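Local coordinates for transcriptional regulator, LacI family protein (Rhodococcus jostii, PDB 3K9C) that probably acts as a LacI-type transcription regulator that binds operator DNA and responds to a small effector held between its two core subdomains, at residues B[118-123]-B[267-272]; B[141-146]-B[190-195]. One frame throughout, in Å; residues are numbered along the deposited sequence.

Interaction 1 of 2, residues B[118-123]-B[267-272]; sequences VDHLTE and PHLVRR
H120 NE2 is hydrogen-bonded to T275 OG1, beyond strand 262-270, so the far end of the imidazole is held while its ring packs on residues 267-272. With CG anti to the backbone N (chi1 170°), the ring leaves helix 110-123 toward the strand, whose nearest CA, that of L269, is 8.4 Å from the CA of H120. L269 comes over one ring face with a single methyl: CD2 sits 4.0 Å from the centroid of the H120 ring, a CH-pi contact. The two side chains cross at about a right angle. In this LacI-type periplasmic-binding-protein fold the contact joins a helix packed on the four-stranded parallel sheet, where L121 meets strand 188-191, to strand 262-270 of the mixed sheet, in which V270 pairs by backbone with T235. R271 lays its aliphatic part beside CE1, with R271 CD 3.6 Å and R271 CG 3.8 Å from H120 CE1. Its chain then bends at chi3; CG and CD, not the guanidinium, make the contact, the two planes being 84° apart. R271 NE remains 5.3 Å from H120 ND1, where its charge could slightly disfavour a protonated ring. E123 OE2 and R271 NH1 are 5.9 Å apart, too far for a salt bridge.

Interaction 2 of 2, residues B[141-146]-B[190-195]; sequences ADRRAG and VAFNDR. With GOL (glycerol), chain D.
R143, on helix 140-153, reaches across to F192 and its backbone carbonyl in the loop that follows strand 188-191, a site in the C-terminal subdomain of the LacI-type periplasmic-binding-protein fold. Its CB points toward that loop, and with CG anti to the carbonyl carbon (chi1 -74°) the chain runs extended from CG to NE. CD is the first atom to meet the loop, 4.0 Å from F192 CE1. CZ lies 3.3 Å from O2 of a bound glycerol. NH1 comes over one face of the F192 ring, toward the rim, 3.5 Å from F192 CE1, with the guanidinium and ring planes 37° apart. The same NH1 reaches F192 O at 2.8 Å, but the bond is bent (118°) and weak. NH1 and NH2 both donate to glycerol O2 at 2.9 Å; it lies at the edge of the guanidinium, in its plane, a bidentate grip. NH2 also forms a salt bridge with D110, and Y220 adds a cation-pi contact. The glycerol, probably from the crystallisation liquor, is also bonded to D221 and Q238, consistent with an effector pocket. N193, the N-cap of helix 194-206, uses OD1 for C196 N, while its ND2 gives glycerol O3 a weak bond of 3.4 Å.

In the fold
Helix 110-123 ties the two contacts together. Near its start, D110 and I114 meet R143 of interaction 2; near its end, H120 carries interaction 1, and L121 turns inward to pack on the other contact, its CD1 3.6 Å from V190 CG2. The centres of the two contacts are about 13 Å apart. Interaction 1 is at the surface, about 16 Å from the centre of the chain, whereas interaction 2 is buried, about 8 Å from it, and touches the glycerol. Along the chain, 141-146 and 190-195 are nested inside the loop closed by 118-123 and 267-272. L269 of strand 262-270 rests on the same helix whose first residue, D110, pairs with R143 and probably helps to orient it.

Interaction 1 of 2, residues B[118-123]-B[267-272]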
loop_
_atom_site.group_PDB
_atom_site.type_symbol
_atom_site.label_atom_id
_atom_site.label_comp_id
_atom_site.label_asym_id
_atom_site.label_seq_id
_atom_site.Cartn_x
_atom_site.Cartn_y
_atom_site.Cartn_z
ATOM N N VAL B 118 -13.190 20.440 -10.020
ATOM C CA VAL B 118 -13.306 21.357 -11.156
ATOM C C VAL B 118 -13.581 22.791 -10.713
ATOM O O VAL B 118 -12.943 23.719 -11.200
ATOM C CB VAL B 118 -14.418 20.923 -12.148
ATOM C CG1 VAL B 118 -14.684 22.050 -13.163
ATOM C CG2 VAL B 118 -13.988 19.659 -12.896
ATOM N N ASP B 119 -14.522 22.977 -9.790
ATOM C CA ASP B 119 -14.824 24.326 -9.309
ATOM C C ASP B 119 -13.558 24.974 -8.747
ATOM O O ASP B 119 -13.265 26.138 -9.025
ATOM C CB ASP B 119 -15.905 24.294 -8.227
ATOM C CG ASP B 119 -17.260 23.876 -8.765
ATOM O OD1 ASP B 119 -17.460 23.920 -9.996
ATOM O OD2 ASP B 119 -18.136 23.511 -7.952
ATOM N N HIS B 120 -12.804 24.206 -7.965
ATOM C CA HIS B 120 -11.565 24.698 -7.376
ATOM C C HIS B 120 -10.590 25.166 -8.451
ATOM O O HIS B 120 -9.996 26.240 -8.335
ATOM C CB HIS B 120 -10.920 23.594 -6.523
ATOM C CG HIS B 120 -9.528 23.908 -6.072
ATOM N ND1 HIS B 120 -9.234 24.976 -5.255
ATOM C CD2 HIS B 120 -8.351 23.295 -6.330
ATOM C CE1 HIS B 120 -7.933 25.008 -5.029
ATOM N NE2 HIS B 120 -7.373 23.999 -5.672
ATOM N N LEU B 121 -10.424 24.358 -9.498
ATOM C CA LEU B 121 -9.504 24.693 -10.585
ATOM C C LEU B 121 -9.960 25.869 -11.454
ATOM O O LEU B 121 -9.150 26.710 -11.835
ATOM C CB LEU B 121 -9.254 23.466 -11.467
ATOM C CG LEU B 121 -8.450 22.348 -10.793
ATOM C CD1 LEU B 121 -8.516 21.087 -11.650
ATOM C CD2 LEU B 121 -7.003 22.806 -10.571
ATOM N N THR B 122 -11.243 25.937 -11.781
ATOM C CA THR B 122 -11.705 27.048 -12.596
ATOM C C THR B 122 -11.592 28.328 -11.750
ATOM O O THR B 122 -11.181 29.379 -12.254
ATOM C CB THR B 122 -13.156 26.802 -13.113
ATOM O OG1 THR B 122 -14.031 26.546 -12.010
ATOM C CG2 THR B 122 -13.186 25.577 -14.059
ATOM N N GLU B 123 -11.900 28.230 -10.454
ATOM C CA GLU B 123 -11.798 29.390 -9.569
ATOM C C GLU B 123 -10.368 29.920 -9.537
ATOM O O GLU B 123 -10.154 31.108 -9.295
ATOM C CB GLU B 123 -12.239 29.044 -8.141
ATOM C CG GLU B 123 -12.294 30.258 -7.207
ATOM C CD GLU B 123 -12.611 29.896 -5.757
ATOM O OE1 GLU B 123 -13.713 29.364 -5.494
ATOM O OE2 GLU B 123 -11.755 30.142 -4.881
ATOM N N PRO B 267 -18.553 14.521 -0.106
ATOM C CA PRO B 267 -17.092 14.564 -0.019
ATOM C C PRO B 267 -16.676 16.016 0.186
ATOM O O PRO B 267 -17.511 16.912 0.117
ATOM C CB PRO B 267 -16.668 14.047 -1.385
ATOM C CG PRO B 267 -17.684 14.691 -2.278
ATOM C CD PRO B 267 -18.987 14.466 -1.515
ATOM N N HIS B 268 -15.401 16.253 0.457
ATOM C CA HIS B 268 -14.928 17.622 0.617
ATOM C C HIS B 268 -13.540 17.801 0.045
ATOM O O HIS B 268 -12.785 16.840 -0.103
ATOM C CB HIS B 268 -14.991 18.088 2.086
ATOM C CG HIS B 268 -14.494 17.091 3.082
ATOM N ND1 HIS B 268 -13.168 16.996 3.453
ATOM C CD2 HIS B 268 -15.157 16.168 3.821
ATOM C CE1 HIS B 268 -13.036 16.062 4.377
ATOM N NE2 HIS B 268 -14.228 15.544 4.618
ATOM N N LEU B 269 -13.224 19.040 -0.308
ATOM C CA LEU B 269 -11.935 19.366 -0.891
ATOM C C LEU B 269 -10.874 19.539 0.170
ATOM O O LEU B 269 -11.108 20.162 1.195
ATOM C CB LEU B 269 -12.021 20.654 -1.716
ATOM C CG LEU B 269 -10.670 21.146 -2.251
ATOM C CD1 LEU B 269 -10.185 20.199 -3.327
ATOM C CD2 LEU B 269 -10.807 22.564 -2.802
ATOM N N VAL B 270 -9.705 18.975 -0.090
ATOM C CA VAL B 270 -8.589 19.085 0.816
ATOM C C VAL B 270 -7.452 19.680 0.006
ATOM O O VAL B 270 -6.809 18.986 -0.789
ATOM C CB VAL B 270 -8.175 17.707 1.373
ATOM C CG1 VAL B 270 -6.973 17.862 2.314
ATOM C CG2 VAL B 270 -9.342 17.076 2.100
ATOM N N ARG B 271 -7.225 20.976 0.201
ATOM C CA ARG B 271 -6.177 21.701 -0.511
ATOM C C ARG B 271 -4.824 21.577 0.144
ATOM O O ARG B 271 -4.674 21.763 1.353
ATOM C CB ARG B 271 -6.504 23.193 -0.604
ATOM C CG ARG B 271 -7.581 23.562 -1.583
ATOM C CD ARG B 271 -7.982 25.008 -1.380
ATOM N NE ARG B 271 -8.460 25.216 -0.014
ATOM C CZ ARG B 271 -9.027 26.335 0.425
ATOM N NH1 ARG B 271 -9.192 27.364 -0.400
ATOM N NH2 ARG B 271 -9.436 26.416 1.686
ATOM N N ARG B 272 -3.831 21.271 -0.672
ATOM C CA ARG B 272 -2.472 21.164 -0.192
ATOM C C ARG B 272 -1.620 21.991 -1.143
ATOM O O ARG B 272 -1.992 23.129 -1.445
ATOM C CB ARG B 272 -2.036 19.698 -0.118
ATOM C CG ARG B 272 -2.846 18.896 0.910
ATOM C CD ARG B 272 -2.065 17.709 1.478
ATOM N NE ARG B 272 -2.790 17.039 2.560
ATOM C CZ ARG B 272 -3.760 16.145 2.379
ATOM N NH1 ARG B 272 -4.129 15.791 1.151
ATOM N NH2 ARG B 272 -4.378 15.610 3.426
#

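Interaction 2 of 2, residues B[141-146]-B[190-195]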
loop_
_atom_site.group_PDB
_atom_site.type_symbol
_atom_site.label_atom_id
_atom_site.label_comp_id
_atom_site.label_asym_id
_atom_site.label_seq_id
_atom_site.Cartn_x
_atom_site.Cartn_y
_atom_site.Cartn_z
ATOM N N ALA B 141 -17.164 5.775 -14.119
ATOM C CA ALA B 141 -18.189 6.423 -14.924
ATOM C C ALA B 141 -18.714 7.709 -14.282
ATOM O O ALA B 141 -18.808 8.739 -14.944
ATOM C CB ALA B 141 -19.332 5.451 -15.191
ATOM N N ASP B 142 -19.045 7.662 -12.996
ATOM C CA ASP B 142 -19.566 8.855 -12.317
ATOM C C ASP B 142 -18.598 10.036 -12.309
ATOM O O ASP B 142 -18.992 11.166 -12.585
ATOM C CB ASP B 142 -19.970 8.525 -10.874
ATOM C CG ASP B 142 -21.342 7.878 -10.783
ATOM O OD1 ASP B 142 -21.889 7.497 -11.837
ATOM O OD2 ASP B 142 -21.873 7.748 -9.657
ATOM N N ARG B 143 -17.332 9.791 -11.989
ATOM C CA ARG B 143 -16.390 10.899 -11.972
ATOM C C ARG B 143 -16.152 11.427 -13.375
ATOM O O ARG B 143 -15.877 12.609 -13.552
ATOM C CB ARG B 143 -15.069 10.497 -11.311
ATOM C CG ARG B 143 -15.192 10.370 -9.815
ATOM C CD ARG B 143 -13.930 9.833 -9.170
ATOM N NE ARG B 143 -14.234 9.325 -7.838
ATOM C CZ ARG B 143 -13.417 8.573 -7.114
ATOM N NH1 ARG B 143 -12.222 8.234 -7.583
ATOM N NH2 ARG B 143 -13.808 8.150 -5.921
ATOM N N ARG B 144 -16.261 10.557 -14.370
ATOM C CA ARG B 144 -16.076 10.999 -15.751
ATOM C C ARG B 144 -17.265 11.881 -16.162
ATOM O O ARG B 144 -17.082 12.969 -16.696
ATOM C CB ARG B 144 -15.954 9.800 -16.695
ATOM C CG ARG B 144 -15.703 10.187 -18.147
ATOM C CD ARG B 144 -15.760 8.977 -19.069
ATOM N NE ARG B 144 -15.951 9.393 -20.456
ATOM C CZ ARG B 144 -14.977 9.522 -21.351
ATOM N NH1 ARG B 144 -13.717 9.255 -21.016
ATOM N NH2 ARG B 144 -15.261 9.942 -22.582
ATOM N N ALA B 145 -18.483 11.418 -15.893
ATOM C CA ALA B 145 -19.675 12.193 -16.231
ATOM C C ALA B 145 -19.698 13.475 -15.403
ATOM O O ALA B 145 -19.997 14.553 -15.906
ATOM C CB ALA B 145 -20.923 11.377 -15.961
ATOM N N GLY B 146 -19.377 13.354 -14.123
ATOM C CA GLY B 146 -19.354 14.532 -13.287
ATOM C C GLY B 146 -18.350 15.549 -13.796
ATOM O O GLY B 146 -18.619 16.749 -13.766
ATOM N N VAL B 190 -7.136 16.463 -13.280
ATOM C CA VAL B 190 -7.820 15.815 -12.173
ATOM C C VAL B 190 -7.657 14.310 -12.403
ATOM O O VAL B 190 -8.186 13.763 -13.369
ATOM C CB VAL B 190 -9.336 16.180 -12.136
ATOM C CG1 VAL B 190 -10.033 15.408 -11.032
ATOM C CG2 VAL B 190 -9.514 17.678 -11.906
ATOM N N ALA B 191 -6.898 13.654 -11.532
ATOM C CA ALA B 191 -6.661 12.218 -11.649
ATOM C C ALA B 191 -7.799 11.429 -11.013
ATOM O O ALA B 191 -8.479 11.931 -10.125
ATOM C CB ALA B 191 -5.335 11.852 -10.996
ATOM N N PHE B 192 -7.993 10.189 -11.461
ATOM C CA PHE B 192 -9.068 9.349 -10.926
ATOM C C PHE B 192 -8.943 9.195 -9.413
ATOM O O PHE B 192 -9.922 9.363 -8.691
ATOM C CB PHE B 192 -9.058 7.964 -11.579
ATOM C CG PHE B 192 -10.096 7.037 -11.023
ATOM C CD1 PHE B 192 -11.448 7.321 -11.173
ATOM C CD2 PHE B 192 -9.723 5.900 -10.318
ATOM C CE1 PHE B 192 -12.414 6.484 -10.629
ATOM C CE2 PHE B 192 -10.686 5.054 -9.770
ATOM C CZ PHE B 192 -12.033 5.347 -9.924
ATOM N N ASN B 193 -7.743 8.854 -8.946
ATOM C CA ASN B 193 -7.482 8.718 -7.515
ATOM C C ASN B 193 -6.047 9.141 -7.179
ATOM O O ASN B 193 -5.254 9.423 -8.077
ATOM C CB ASN B 193 -7.776 7.278 -7.019
ATOM C CG ASN B 193 -6.777 6.224 -7.527
ATOM O OD1 ASN B 193 -5.762 6.528 -8.145
ATOM N ND2 ASN B 193 -7.076 4.969 -7.240
ATOM N N ASP B 194 -5.727 9.196 -5.886
ATOM C CA ASP B 194 -4.395 9.588 -5.423
ATOM C C ASP B 194 -3.235 8.768 -6.000
ATOM O O ASP B 194 -2.171 9.317 -6.307
ATOM C CB ASP B 194 -4.316 9.517 -3.894
ATOM C CG ASP B 194 -5.223 10.526 -3.204
ATOM O OD1 ASP B 194 -5.706 11.466 -3.871
ATOM O OD2 ASP B 194 -5.431 10.381 -1.984
ATOM N N ARG B 195 -3.425 7.458 -6.122
ATOM C CA ARG B 195 -2.365 6.610 -6.667
ATOM C C ARG B 195 -2.111 6.964 -8.126
ATOM O O ARG B 195 -0.973 6.950 -8.595
ATOM C CB ARG B 195 -2.729 5.128 -6.536
ATOM C CG ARG B 195 -1.645 4.198 -7.058
ATOM C CD ARG B 195 -1.953 2.752 -6.741
ATOM N NE ARG B 195 -1.344 2.334 -5.485
ATOM C CZ ARG B 195 -1.521 1.139 -4.930
ATOM N NH1 ARG B 195 -2.301 0.240 -5.523
ATOM N NH2 ARG B 195 -0.909 0.836 -3.791
HETATM C C1 GOL D . -13.137 5.021 -5.375
HETATM O O1 GOL D . -13.940 5.017 -4.398
HETATM C C2 GOL D . -11.804 5.145 -4.871
HETATM O O2 GOL D . -11.696 6.297 -5.432
HETATM C C3 GOL D . -10.572 4.353 -5.321
HETATM O O3 GOL D . -9.407 4.464 -4.877
#